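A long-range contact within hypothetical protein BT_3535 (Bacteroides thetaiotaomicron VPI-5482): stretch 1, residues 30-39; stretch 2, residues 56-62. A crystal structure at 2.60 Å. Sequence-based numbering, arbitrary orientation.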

ATOM      1  N   ILE A  30      -9.039   6.448  11.201  1.00 32.97           N
ATOM      2  CA  ILE A  30      -9.799   5.377  10.552  1.00 32.68           C
ATOM      3  C   ILE A  30     -11.034   6.025   9.951  1.00 33.49           C
ATOM      4  O   ILE A  30     -11.712   6.758  10.640  1.00 32.54           O
ATOM      5  CB  ILE A  30     -10.206   4.266  11.551  1.00 31.84           C
ATOM      6  CG1 ILE A  30      -8.966   3.795  12.325  1.00 35.15           C
ATOM      7  CG2 ILE A  30     -10.876   3.096  10.822  1.00 25.13           C
ATOM      8  CD1 ILE A  30      -9.184   2.595  13.216  1.00 40.99           C
ATOM      9  N   PRO A  31     -11.303   5.812   8.650  1.00 36.59           N
ATOM     10  CA  PRO A  31     -12.517   6.421   8.096  1.00 38.34           C
ATOM     11  C   PRO A  31     -13.749   6.001   8.875  1.00 38.78           C
ATOM     12  O   PRO A  31     -13.853   4.833   9.254  1.00 40.31           O
ATOM     13  CB  PRO A  31     -12.583   5.878   6.651  1.00 38.70           C
ATOM     14  CG  PRO A  31     -11.392   5.001   6.462  1.00 36.05           C
ATOM     15  CD  PRO A  31     -10.436   5.283   7.586  1.00 37.49           C
ATOM     16  N   ASP A  32     -14.665   6.935   9.112  1.00 37.52           N
ATOM     17  CA  ASP A  32     -15.814   6.629   9.925  1.00 37.85           C
ATOM     18  C   ASP A  32     -16.514   5.356   9.458  1.00 38.12           C
ATOM     19  O   ASP A  32     -16.767   4.456  10.256  1.00 38.51           O
ATOM     20  CB  ASP A  32     -16.825   7.773   9.951  1.00 37.99           C
ATOM     21  CG  ASP A  32     -17.958   7.504  10.938  1.00 40.14           C
ATOM     22  OD1 ASP A  32     -17.651   7.119  12.083  1.00 36.57           O
ATOM     23  OD2 ASP A  32     -19.148   7.638  10.581  1.00 42.26           O
ATOM     24  N   TRP A  33     -16.803   5.262   8.166  1.00 37.93           N
ATOM     25  CA  TRP A  33     -17.569   4.128   7.660  1.00 38.66           C
ATOM     26  C   TRP A  33     -17.035   2.755   8.101  1.00 39.66           C
ATOM     27  O   TRP A  33     -17.802   1.789   8.230  1.00 38.51           O
ATOM     28  CB  TRP A  33     -17.686   4.203   6.138  1.00 38.26           C
ATOM     29  CG  TRP A  33     -16.438   3.928   5.415  1.00 42.44           C
ATOM     30  CD1 TRP A  33     -15.522   4.834   4.996  1.00 43.07           C
ATOM     31  CD2 TRP A  33     -15.960   2.644   4.998  1.00 48.32           C
ATOM     32  NE1 TRP A  33     -14.493   4.197   4.352  1.00 40.85           N
ATOM     33  CE2 TRP A  33     -14.738   2.852   4.339  1.00 40.81           C
ATOM     34  CE3 TRP A  33     -16.446   1.336   5.125  1.00 52.09           C
ATOM     35  CZ2 TRP A  33     -13.994   1.808   3.802  1.00 45.28           C
ATOM     36  CZ3 TRP A  33     -15.697   0.291   4.589  1.00 53.60           C
ATOM     37  CH2 TRP A  33     -14.486   0.537   3.936  1.00 49.95           C
ATOM     38  N   VAL A  34     -15.722   2.669   8.322  1.00 41.44           N
ATOM     39  CA  VAL A  34     -15.085   1.407   8.711  1.00 41.94           C
ATOM     40  C   VAL A  34     -15.669   0.837   9.996  1.00 42.92           C
ATOM     41  O   VAL A  34     -15.941  -0.363  10.079  1.00 43.46           O
ATOM     42  CB  VAL A  34     -13.547   1.555   8.862  1.00 41.60           C
ATOM     43  CG1 VAL A  34     -12.956   0.350   9.561  1.00 37.81           C
ATOM     44  CG2 VAL A  34     -12.923   1.719   7.515  1.00 39.45           C
ATOM     45  N   SER A  35     -15.896   1.711  10.976  1.00 43.83           N
ATOM     46  CA  SER A  35     -16.376   1.296  12.301  1.00 42.83           C
ATOM     47  C   SER A  35     -17.712   0.578  12.278  1.00 43.12           C
ATOM     48  O   SER A  35     -18.151   0.083  13.310  1.00 46.44           O
ATOM     49  CB  SER A  35     -16.458   2.493  13.263  1.00 42.42           C
ATOM     50  OG  SER A  35     -17.484   3.404  12.907  1.00 39.76           O
ATOM     51  N   GLU A  36     -18.377   0.547  11.128  1.00 42.27           N
ATOM     52  CA  GLU A  36     -19.648  -0.157  11.002  1.00 41.58           C
ATOM     53  C   GLU A  36     -19.467  -1.525  10.402  1.00 40.31           C
ATOM     54  O   GLU A  36     -20.419  -2.290  10.304  1.00 41.46           O
ATOM     55  CB  GLU A  36     -20.620   0.636  10.149  1.00 41.60           C
ATOM     56  CG  GLU A  36     -21.502   1.554  10.951  1.00 46.67           C
ATOM     57  CD  GLU A  36     -22.327   2.434  10.057  1.00 50.81           C
ATOM     58  OE1 GLU A  36     -21.769   2.960   9.065  1.00 53.23           O
ATOM     59  OE2 GLU A  36     -23.530   2.599  10.338  1.00 52.15           O
ATOM     60  N   LYS A  37     -18.235  -1.843  10.035  1.00 39.26           N
ATOM     61  CA  LYS A  37     -17.935  -3.068   9.324  1.00 37.43           C
ATOM     62  C   LYS A  37     -17.063  -4.019  10.139  1.00 35.38           C
ATOM     63  O   LYS A  37     -16.700  -5.086   9.656  1.00 33.43           O
ATOM     64  CB  LYS A  37     -17.228  -2.694   8.034  1.00 39.17           C
ATOM     65  CG  LYS A  37     -18.104  -1.918   7.053  1.00 41.85           C
ATOM     66  CD  LYS A  37     -18.966  -2.862   6.242  1.00 44.78           C
ATOM     67  CE  LYS A  37     -19.262  -2.307   4.864  1.00 46.96           C
ATOM     68  NZ  LYS A  37     -19.684  -3.398   3.948  1.00 48.95           N
ATOM     69  N   VAL A  38     -16.751  -3.654  11.382  1.00 34.42           N
ATOM     70  CA  VAL A  38     -15.861  -4.459  12.219  1.00 32.96           C
ATOM     71  C   VAL A  38     -16.330  -4.490  13.692  1.00 34.54           C
ATOM     72  O   VAL A  38     -17.153  -3.674  14.102  1.00 34.24           O
ATOM     73  CB  VAL A  38     -14.425  -3.910  12.117  1.00 32.42           C
ATOM     74  CG1 VAL A  38     -13.946  -3.962  10.669  1.00 28.55           C
ATOM     75  CG2 VAL A  38     -14.353  -2.470  12.639  1.00 28.40           C
ATOM     76  N   THR A  39     -15.817  -5.449  14.466  1.00 35.14           N
ATOM     77  CA  THR A  39     -16.078  -5.543  15.906  1.00 34.80           C
ATOM     78  C   THR A  39     -15.087  -4.631  16.659  1.00 34.84           C
ATOM     79  O   THR A  39     -14.001  -4.362  16.159  1.00 35.42           O
ATOM     80  CB  THR A  39     -15.911  -7.016  16.432  1.00 35.85           C
ATOM     81  OG1 THR A  39     -14.518  -7.365  16.503  1.00 35.87           O
ATOM     82  CG2 THR A  39     -16.641  -8.024  15.542  1.00 34.73           C
ATOM     83  N   ASN A  56      -5.432   1.487   3.315  1.00 33.07           N
ATOM     84  CA  ASN A  56      -6.554   1.555   2.397  1.00 33.31           C
ATOM     85  C   ASN A  56      -7.551   0.491   2.838  1.00 33.31           C
ATOM     86  O   ASN A  56      -7.235  -0.692   2.817  1.00 32.57           O
ATOM     87  CB  ASN A  56      -6.116   1.314   0.953  1.00 31.62           C
ATOM     88  CG  ASN A  56      -7.284   1.280  -0.001  1.00 35.13           C
ATOM     89  OD1 ASN A  56      -8.375   0.894   0.379  1.00 41.80           O
ATOM     90  ND2 ASN A  56      -7.065   1.677  -1.243  1.00 33.18           N
ATOM     91  N   TYR A  57      -8.756   0.930   3.213  1.00 36.55           N
ATOM     92  CA  TYR A  57      -9.813   0.043   3.730  1.00 36.36           C
ATOM     93  C   TYR A  57     -10.767  -0.470   2.643  1.00 39.07           C
ATOM     94  O   TYR A  57     -11.747  -1.128   2.962  1.00 42.36           O
ATOM     95  CB  TYR A  57     -10.583   0.737   4.874  1.00 33.74           C
ATOM     96  CG  TYR A  57      -9.744   0.928   6.136  1.00 29.97           C
ATOM     97  CD1 TYR A  57      -9.542  -0.125   7.039  1.00 25.17           C
ATOM     98  CD2 TYR A  57      -9.135   2.152   6.417  1.00 30.99           C
ATOM     99  CE1 TYR A  57      -8.749   0.039   8.207  1.00 25.20           C
ATOM    100  CE2 TYR A  57      -8.333   2.325   7.572  1.00 33.17           C
ATOM    101  CZ  TYR A  57      -8.153   1.263   8.462  1.00 31.49           C
ATOM    102  OH  TYR A  57      -7.366   1.448   9.586  1.00 38.81           O
ATOM    103  N   SER A  58     -10.459  -0.224   1.367  1.00 40.47           N
ATOM    104  CA  SER A  58     -11.333  -0.631   0.251  1.00 41.50           C
ATOM    105  C   SER A  58     -11.826  -2.080   0.337  1.00 40.79           C
ATOM    106  O   SER A  58     -12.887  -2.400  -0.183  1.00 41.45           O
ATOM    107  CB  SER A  58     -10.628  -0.463  -1.101  1.00 41.32           C
ATOM    108  OG  SER A  58      -9.724  -1.551  -1.324  1.00 46.01           O
ATOM    109  N   PHE A  59     -11.057  -2.956   0.963  1.00 40.09           N
ATOM    110  CA  PHE A  59     -11.438  -4.358   1.043  1.00 42.25           C
ATOM    111  C   PHE A  59     -12.662  -4.673   1.896  1.00 45.34           C
ATOM    112  O   PHE A  59     -13.246  -5.750   1.769  1.00 47.15           O
ATOM    113  CB  PHE A  59     -10.282  -5.170   1.579  1.00 42.46           C
ATOM    114  CG  PHE A  59     -10.104  -5.072   3.061  1.00 43.12           C
ATOM    115  CD1 PHE A  59      -9.512  -3.947   3.635  1.00 44.13           C
ATOM    116  CD2 PHE A  59     -10.500  -6.124   3.887  1.00 41.52           C
ATOM    117  CE1 PHE A  59      -9.324  -3.867   5.009  1.00 39.37           C
ATOM    118  CE2 PHE A  59     -10.312  -6.053   5.255  1.00 40.65           C
ATOM    119  CZ  PHE A  59      -9.718  -4.919   5.819  1.00 39.60           C
ATOM    120  N   LEU A  60     -13.028  -3.768   2.799  1.00 47.63           N
ATOM    121  CA  LEU A  60     -14.230  -3.954   3.621  1.00 47.04           C
ATOM    122  C   LEU A  60     -15.473  -3.618   2.814  1.00 47.78           C
ATOM    123  O   LEU A  60     -16.582  -3.825   3.284  1.00 49.19           O
ATOM    124  CB  LEU A  60     -14.173  -3.104   4.901  1.00 46.31           C
ATOM    125  CG  LEU A  60     -13.165  -3.547   5.973  1.00 42.60           C
ATOM    126  CD1 LEU A  60     -13.005  -2.480   7.036  1.00 36.82           C
ATOM    127  CD2 LEU A  60     -13.570  -4.865   6.602  1.00 38.56           C
ATOM    128  N   LYS A  61     -15.300  -3.119   1.594  1.00 48.96           N
ATOM    129  CA  LYS A  61     -16.431  -2.824   0.743  1.00 51.88           C
ATOM    130  C   LYS A  61     -16.805  -4.044  -0.106  1.00 53.44           C
ATOM    131  O   LYS A  61     -17.232  -3.908  -1.248  1.00 55.71           O
ATOM    132  CB  LYS A  61     -16.136  -1.602  -0.131  1.00 52.25           C
ATOM    133  CG  LYS A  61     -15.728  -0.354   0.662  1.00 58.51           C
ATOM    134  CD  LYS A  61     -16.343   0.942   0.084  1.00 63.46           C
ATOM    135  CE  LYS A  61     -15.405   2.155   0.232  1.00 65.56           C
ATOM    136  NZ  LYS A  61     -14.115   2.033  -0.569  1.00 58.25           N
ATOM    137  N   LYS A  62     -16.687  -5.239   0.463  1.00 54.28           N
ATOM    138  CA  LYS A  62     -16.891  -6.467  -0.293  1.00 55.05           C
ATOM    139  C   LYS A  62     -17.014  -7.635   0.669  1.00 55.08           C
ATOM    140  O   LYS A  62     -16.401  -7.639   1.732  1.00 54.44           O
ATOM    141  CB  LYS A  62     -15.703  -6.693  -1.232  1.00 55.61           C
ATOM    142  CG  LYS A  62     -15.987  -7.537  -2.471  1.00 58.70           C
ATOM    143  CD  LYS A  62     -14.791  -7.503  -3.446  1.00 60.20           C
ATOM    144  CE  LYS A  62     -14.716  -6.180  -4.226  1.00 62.57           C
ATOM    145  NZ  LYS A  62     -13.393  -5.968  -4.884  1.00 65.10           N
TER

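Two short 3-10 turns pack against each other almost entirely through apolar side chains, and the one hydrogen bond that crosses between them is weak: it runs from Lys37 NZ to Leu60 O, 3.2 Å apart. The contact buries 431 Å² in total, and Tyr57 and Leu60, each with 93 Å² covered by the first stretch, provide most of the second stretch's share.

Both residues direct their CA-to-CB bonds toward the first stretch. They lie three positions apart, and the backbone hydrogen bond from Leu60 N to Tyr57 O (2.9 Å) closes the turn between them, so the two side chains emerge on the same side. The flat Tyr57 ring offers a broad apolar surface, and the branched end of Leu60 brings CD1 to Val34 and Val38. The first stretch matches this spacing: the CA of Val34 is 7.4 Å from the CA of Tyr57, the CA of Lys37 is 6.9 Å from the CA of Leu60, and Lys37 N is hydrogen-bonded to Val34 O at 2.7 Å.

Val34 is the buried residue of its turn, and its two methyl groups lie between Tyr57 and Leu60. CG2 sits over one face of the Tyr57 ring, 4.0 Å from the centroid in a CH-pi contact and 3.6 Å from Tyr57 CG, while CG1 lies 3.8 Å from Leu60 CD1. A branched side chain so close to the backbone can fill the space beside both neighbors without reaching far. Val38 adds a further methyl to the leucine pocket, its CG1 standing 4.0 Å from Leu60 CD1. Farther along the tyrosine ring, Pro31 CD approaches Tyr57 CD2 at 3.6 Å, and Ile30 CG2 comes within 4.0 Å of Tyr57 CZ, near the phenol end.

Trp33 gives the first stretch its largest covered area, 77 Å². Its CA-to-CB bond points sideways, but with chi1 at 71° (p) the indole extends to the second stretch. The ring presents its edge to the turn: CH2 is 3.4 Å from Tyr57 O and CZ3 is 3.7 Å from Leu60 CB. Over one face of the six-membered ring lies Lys61 CE, 4.3 Å from the centroid in a second CH-pi contact. The long aliphatic part of this lysine suits an exposed margin, where it can cover the indole.

Lys37 plays a related part, with its CB 4.3 Å from Leu60 CD1 and its amine reaching the leucine carbonyl. Polar side chains away from the contact brace the individual turns instead. Ser35 OG donates to Asp32 O at 2.9 Å, and Ser58 N donates to Asn56 OD1 at 2.6 Å.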